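Thermoresistant glucokinase (Janibacter sp. HTCC2649, PDB 4EUN) probably phosphorylates gluconate with ATP to give 6-phosphogluconate, as a gluconokinase. Local coordinates at residues 68-71 with 72-76; 78-81 with 82-86. All blocks are in the same frame, centred on the assembly; numbering follows the deposited sequence.

Interaction 1 closes helix 66-73 and interaction 2 opens helix 80-99, in that order along the chain, with a short loop between them. Their centres lie about 13 Å apart, on the same side of the chain's centre, and the two sites touch: Met-72 CG packs 3.6 Å from Leu-78 CG, and Leu-78 CD2 also reaches Thr-71 CG2. One helix thus ends in a Schellman motif and the next starts with a capping box, so the turn between them is defined at both ends. Both helices belong to a kinase built on a five-stranded parallel sheet of order 2-3-1-4-5, consistent with a P-loop fold.

Interaction 1. Residues 68-71 with 72-76; sequences NIAT and MQRGI
Residues 68-71 and 72-76 take helix 66-73 through its C-terminal turns and out into a loop; Met-72 N, Gln-73 N and Arg-74 N bond back to the carbonyls of Asn-68, Ile-69 and Ala-70 before the chain turns off in a Schellman motif. Gly-75 has a positive phi of 98°. Its N bonds to Met-72 O, while Ile-76 N reaches back to Thr-71 O over 3.2 Å, the wider bond that closes the motif. Past this turn, the side chain of Ile-76 folds back onto the helix, its CB 3.6 Å from Thr-71 CG2. With Thr-71 OG1 anti to the carbonyl carbon (chi1 -64°), CG2 lies opposite the backbone N and meets Ile-76, while OG1, beside that N, hydrogen-bonds Glu-67 O one turn back.

On the buried flank, Met-72 bends at its thioether (chi3 -77°) and lays CE 3.9 Å from Ile-69 CD1, with CE also 3.5 Å from Asn-68 O. Met-150 packs on the same methionine, and Arg-97 of the second subunit packs on Ile-69. Gln-73 runs past Ile-69, its CG 3.3 Å from Ile-69 O and its amide carbon CD 4.0 Å from Ile-69 CG2; NE2 goes on to a hydrogen bond with Phe-149 O.

Arg-74 curls back along the helix, bringing one face of its guanidinium over Thr-71 CA. A water lies at the edge of that group, in its plane, accepting from Arg-74 NH1 at 3.2 Å and donating to Thr-71 OG1 at 2.8 Å.

Interaction 2. Residues 78-81 with 82-86; sequences LTDE and DRWPW
Residues 78-81 and 82-86 run from an extended approach into the first turns of helix 80-99, joined by a capping box in which Thr-79, the N-cap, and Asp-82 each bond the other's backbone NH. Asp-82 N donates to Thr-79 OG1 at 3.1 Å, and Thr-79 N donates to Asp-82 OD2 at 2.9 Å, nearly straight (166°) but from above the carboxylate plane. The threonine hydroxyl meets Asp-82 N because chi1 (63°) sets OG1 between the backbone N and the carbonyl carbon. Together the two side chains satisfy NH groups at the start of the helix, where no earlier turn supplies carbonyls.

Leu-78 sits just ahead of the cap with CB 3.7 Å from Asp-82 OD2; its side chain also touches Asn-68 of helix 66-73. Arg-83 extends back alongside Leu-78, so that Leu-78 O lies over one face of the guanidinium, 3.5 Å from Arg-83 CZ. The angle is too poor for a hydrogen bond, and NH1 instead bonds Tyr-115 OH. A water bridges Leu-78 N and, weakly, Arg-83 NH2.

One turn on, Trp-84 N bonds to Asp-80 O, and the indole folds back over the same carbonyl. The Asp-80 side chain runs beside the ring, its carboxylate plane turned 60° from the indole, and OD1 bonds Tyr-115 and forms a salt bridge with Lys-112. Pro-85 has no NH to give, and its CD instead meets Glu-81 O at 3.5 Å, where the helix kinks. Asp-80 O stands 3.2 Å above the Trp-84 ring plane, offset toward the rim beside CD1.

Interaction 1. Residues 68-71 with 72-76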
loop_
_atom_site.group_PDB
_atom_site.type_symbol
_atom_site.label_atom_id
_atom_site.label_comp_id
_atom_site.label_asym_id
_atom_site.label_seq_id
_atom_site.Cartn_x
_atom_site.Cartn_y
_atom_site.Cartn_z
ATOM N N ASN A 68 -9.051 15.328 -4.693
ATOM C CA ASN A 68 -7.668 15.569 -5.108
ATOM C C ASN A 68 -7.142 14.462 -6.022
ATOM O O ASN A 68 -6.426 14.736 -6.986
ATOM C CB ASN A 68 -6.743 15.794 -3.907
ATOM C CG ASN A 68 -6.845 17.217 -3.355
ATOM O OD1 ASN A 68 -7.415 18.100 -3.993
ATOM N ND2 ASN A 68 -6.284 17.437 -2.173
ATOM N N ILE A 69 -7.502 13.214 -5.733
ATOM C CA ILE A 69 -7.156 12.117 -6.633
ATOM C C ILE A 69 -7.781 12.340 -8.009
ATOM O O ILE A 69 -7.107 12.229 -9.033
ATOM C CB ILE A 69 -7.618 10.738 -6.097
ATOM C CG1 ILE A 69 -6.892 10.388 -4.794
ATOM C CG2 ILE A 69 -7.378 9.660 -7.150
ATOM C CD1 ILE A 69 -5.360 10.402 -4.900
ATOM N N ALA A 70 -9.075 12.651 -8.035
ATOM C CA ALA A 70 -9.768 12.888 -9.309
ATOM C C ALA A 70 -9.170 14.045 -10.110
ATOM O O ALA A 70 -9.071 13.960 -11.336
ATOM C CB ALA A 70 -11.247 13.108 -9.070
ATOM N N THR A 71 -8.787 15.116 -9.413
ATOM C CA THR A 71 -8.202 16.302 -10.051
ATOM C C THR A 71 -6.906 15.921 -10.753
ATOM O O THR A 71 -6.687 16.283 -11.911
ATOM C CB THR A 71 -7.950 17.407 -9.011
ATOM O OG1 THR A 71 -9.209 17.834 -8.474
ATOM C CG2 THR A 71 -7.257 18.603 -9.647
ATOM N N MET A 72 -6.050 15.175 -10.062
ATOM C CA MET A 72 -4.802 14.721 -10.656
ATOM C C MET A 72 -5.049 13.757 -11.801
ATOM O O MET A 72 -4.329 13.781 -12.795
ATOM C CB MET A 72 -3.891 14.079 -9.609
ATOM C CG MET A 72 -3.383 15.053 -8.600
ATOM S SD MET A 72 -2.162 14.289 -7.519
ATOM C CE MET A 72 -3.224 13.326 -6.442
ATOM N N GLN A 73 -6.068 12.910 -11.679
ATOM C CA GLN A 73 -6.341 11.960 -12.754
ATOM C C GLN A 73 -6.766 12.633 -14.060
ATOM O O GLN A 73 -6.642 12.041 -15.135
ATOM C CB GLN A 73 -7.370 10.914 -12.328
ATOM C CG GLN A 73 -6.784 9.893 -11.364
ATOM C CD GLN A 73 -7.786 8.830 -10.997
ATOM O OE1 GLN A 73 -8.965 9.122 -10.799
ATOM N NE2 GLN A 73 -7.330 7.583 -10.927
ATOM N N ARG A 74 -7.292 13.850 -13.964
ATOM C CA ARG A 74 -7.635 14.610 -15.170
ATOM C C ARG A 74 -6.431 15.356 -15.726
ATOM O O ARG A 74 -6.522 15.988 -16.780
ATOM C CB ARG A 74 -8.804 15.578 -14.919
ATOM C CG ARG A 74 -10.104 14.859 -14.594
ATOM C CD ARG A 74 -11.332 15.749 -14.681
ATOM N NE ARG A 74 -11.177 16.976 -13.903
ATOM C CZ ARG A 74 -11.370 17.066 -12.592
ATOM N NH1 ARG A 74 -11.727 16.000 -11.893
ATOM N NH2 ARG A 74 -11.210 18.233 -11.982
ATOM N N GLY A 75 -5.305 15.281 -15.019
ATOM C CA GLY A 75 -4.064 15.881 -15.487
ATOM C C GLY A 75 -3.755 17.242 -14.897
ATOM O O GLY A 75 -2.871 17.955 -15.391
ATOM N N ILE A 76 -4.475 17.615 -13.842
ATOM C CA ILE A 76 -4.250 18.920 -13.215
ATOM C C ILE A 76 -3.347 18.733 -12.009
ATOM O O ILE A 76 -3.689 17.990 -11.096
ATOM C CB ILE A 76 -5.553 19.540 -12.710
ATOM C CG1 ILE A 76 -6.546 19.750 -13.850
ATOM C CG2 ILE A 76 -5.282 20.829 -11.974
ATOM C CD1 ILE A 76 -7.779 18.933 -13.681
HETATM O O HOH W 1 -11.951 17.323 -9.018
#

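Interaction 2. Residues 78-81 with 82-86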
loop_
_atom_site.group_PDB
_atom_site.type_symbol
_atom_site.label_atom_id
_atom_site.label_comp_id
_atom_site.label_asym_id
_atom_site.label_seq_id
_atom_site.Cartn_x
_atom_site.Cartn_y
_atom_site.Cartn_z
ATOM N N LEU A 78 -1.661 19.346 -8.430
ATOM C CA LEU A 78 -2.069 19.985 -7.186
ATOM C C LEU A 78 -1.116 21.135 -6.855
ATOM O O LEU A 78 0.003 21.194 -7.373
ATOM C CB LEU A 78 -2.085 18.961 -6.047
ATOM C CG LEU A 78 -2.978 17.741 -6.261
ATOM C CD1 LEU A 78 -3.001 16.869 -5.016
ATOM C CD2 LEU A 78 -4.397 18.156 -6.640
ATOM N N THR A 79 -1.570 22.050 -6.003
ATOM C CA THR A 79 -0.749 23.158 -5.524
ATOM C C THR A 79 -0.236 22.845 -4.129
ATOM O O THR A 79 -0.628 21.835 -3.534
ATOM C CB THR A 79 -1.569 24.458 -5.422
ATOM O OG1 THR A 79 -2.614 24.274 -4.456
ATOM C CG2 THR A 79 -2.174 24.820 -6.760
ATOM N N ASP A 80 0.617 23.716 -3.597
ATOM C CA ASP A 80 1.042 23.607 -2.203
ATOM C C ASP A 80 -0.176 23.589 -1.291
ATOM O O ASP A 80 -0.243 22.791 -0.359
ATOM C CB ASP A 80 1.924 24.791 -1.796
ATOM C CG ASP A 80 3.332 24.720 -2.362
ATOM O OD1 ASP A 80 3.643 23.788 -3.125
ATOM O OD2 ASP A 80 4.127 25.632 -2.046
ATOM N N GLU A 81 -1.128 24.484 -1.556
ATOM C CA GLU A 81 -2.337 24.595 -0.741
ATOM C C GLU A 81 -3.141 23.292 -0.720
ATOM O O GLU A 81 -3.670 22.896 0.329
ATOM C CB GLU A 81 -3.222 25.745 -1.226
ATOM C CG GLU A 81 -4.520 25.887 -0.446
ATOM C CD GLU A 81 -5.244 27.184 -0.741
ATOM O OE1 GLU A 81 -4.912 27.835 -1.755
ATOM O OE2 GLU A 81 -6.143 27.556 0.044
ATOM N N ASP A 82 -3.228 22.628 -1.870
ATOM C CA ASP A 82 -3.949 21.357 -1.961
ATOM C C ASP A 82 -3.275 20.303 -1.110
ATOM O O ASP A 82 -3.933 19.405 -0.577
ATOM C CB ASP A 82 -3.979 20.846 -3.405
ATOM C CG ASP A 82 -4.765 21.744 -4.333
ATOM O OD1 ASP A 82 -5.763 22.352 -3.885
ATOM O OD2 ASP A 82 -4.376 21.845 -5.517
ATOM N N ARG A 83 -1.955 20.410 -0.995
ATOM C CA ARG A 83 -1.166 19.338 -0.395
ATOM C C ARG A 83 -0.945 19.449 1.107
ATOM O O ARG A 83 -0.679 18.428 1.749
ATOM C CB ARG A 83 0.192 19.192 -1.096
ATOM C CG ARG A 83 0.106 18.679 -2.530
ATOM C CD ARG A 83 1.473 18.643 -3.184
ATOM N NE ARG A 83 1.424 18.159 -4.566
ATOM C CZ ARG A 83 1.920 18.808 -5.616
ATOM N NH1 ARG A 83 2.501 19.988 -5.462
ATOM N NH2 ARG A 83 1.821 18.280 -6.828
ATOM N N TRP A 84 -1.033 20.654 1.671
ATOM C CA TRP A 84 -0.751 20.815 3.102
ATOM C C TRP A 84 -1.588 19.901 4.014
ATOM O O TRP A 84 -1.020 19.249 4.891
ATOM C CB TRP A 84 -0.834 22.278 3.585
ATOM C CG TRP A 84 0.103 23.261 2.923
ATOM C CD1 TRP A 84 -0.245 24.462 2.367
ATOM C CD2 TRP A 84 1.531 23.152 2.771
ATOM N NE1 TRP A 84 0.869 25.100 1.875
ATOM C CE2 TRP A 84 1.971 24.317 2.108
ATOM C CE3 TRP A 84 2.476 22.182 3.120
ATOM C CZ2 TRP A 84 3.314 24.537 1.789
ATOM C CZ3 TRP A 84 3.810 22.410 2.808
ATOM C CH2 TRP A 84 4.213 23.570 2.150
ATOM N N PRO A 85 -2.929 19.846 3.821
ATOM C CA PRO A 85 -3.695 18.976 4.729
ATOM C C PRO A 85 -3.322 17.505 4.578
ATOM O O PRO A 85 -3.313 16.788 5.577
ATOM C CB PRO A 85 -5.151 19.210 4.301
ATOM C CG PRO A 85 -5.143 20.587 3.688
ATOM C CD PRO A 85 -3.825 20.657 2.973
ATOM N N TRP A 86 -3.001 17.083 3.359
ATOM C CA TRP A 86 -2.558 15.722 3.077
ATOM C C TRP A 86 -1.246 15.396 3.791
ATOM O O TRP A 86 -1.131 14.380 4.476
ATOM C CB TRP A 86 -2.421 15.547 1.561
ATOM C CG TRP A 86 -1.733 14.288 1.095
ATOM C CD1 TRP A 86 -2.161 13.004 1.282
ATOM C CD2 TRP A 86 -0.534 14.202 0.314
ATOM N NE1 TRP A 86 -1.291 12.129 0.686
ATOM C CE2 TRP A 86 -0.282 12.834 0.083
ATOM C CE3 TRP A 86 0.356 15.149 -0.206
ATOM C CZ2 TRP A 86 0.821 12.389 -0.647
ATOM C CZ3 TRP A 86 1.454 14.709 -0.928
ATOM C CH2 TRP A 86 1.680 13.338 -1.141
HETATM O O HOH W 2 0.007 16.713 -8.754
#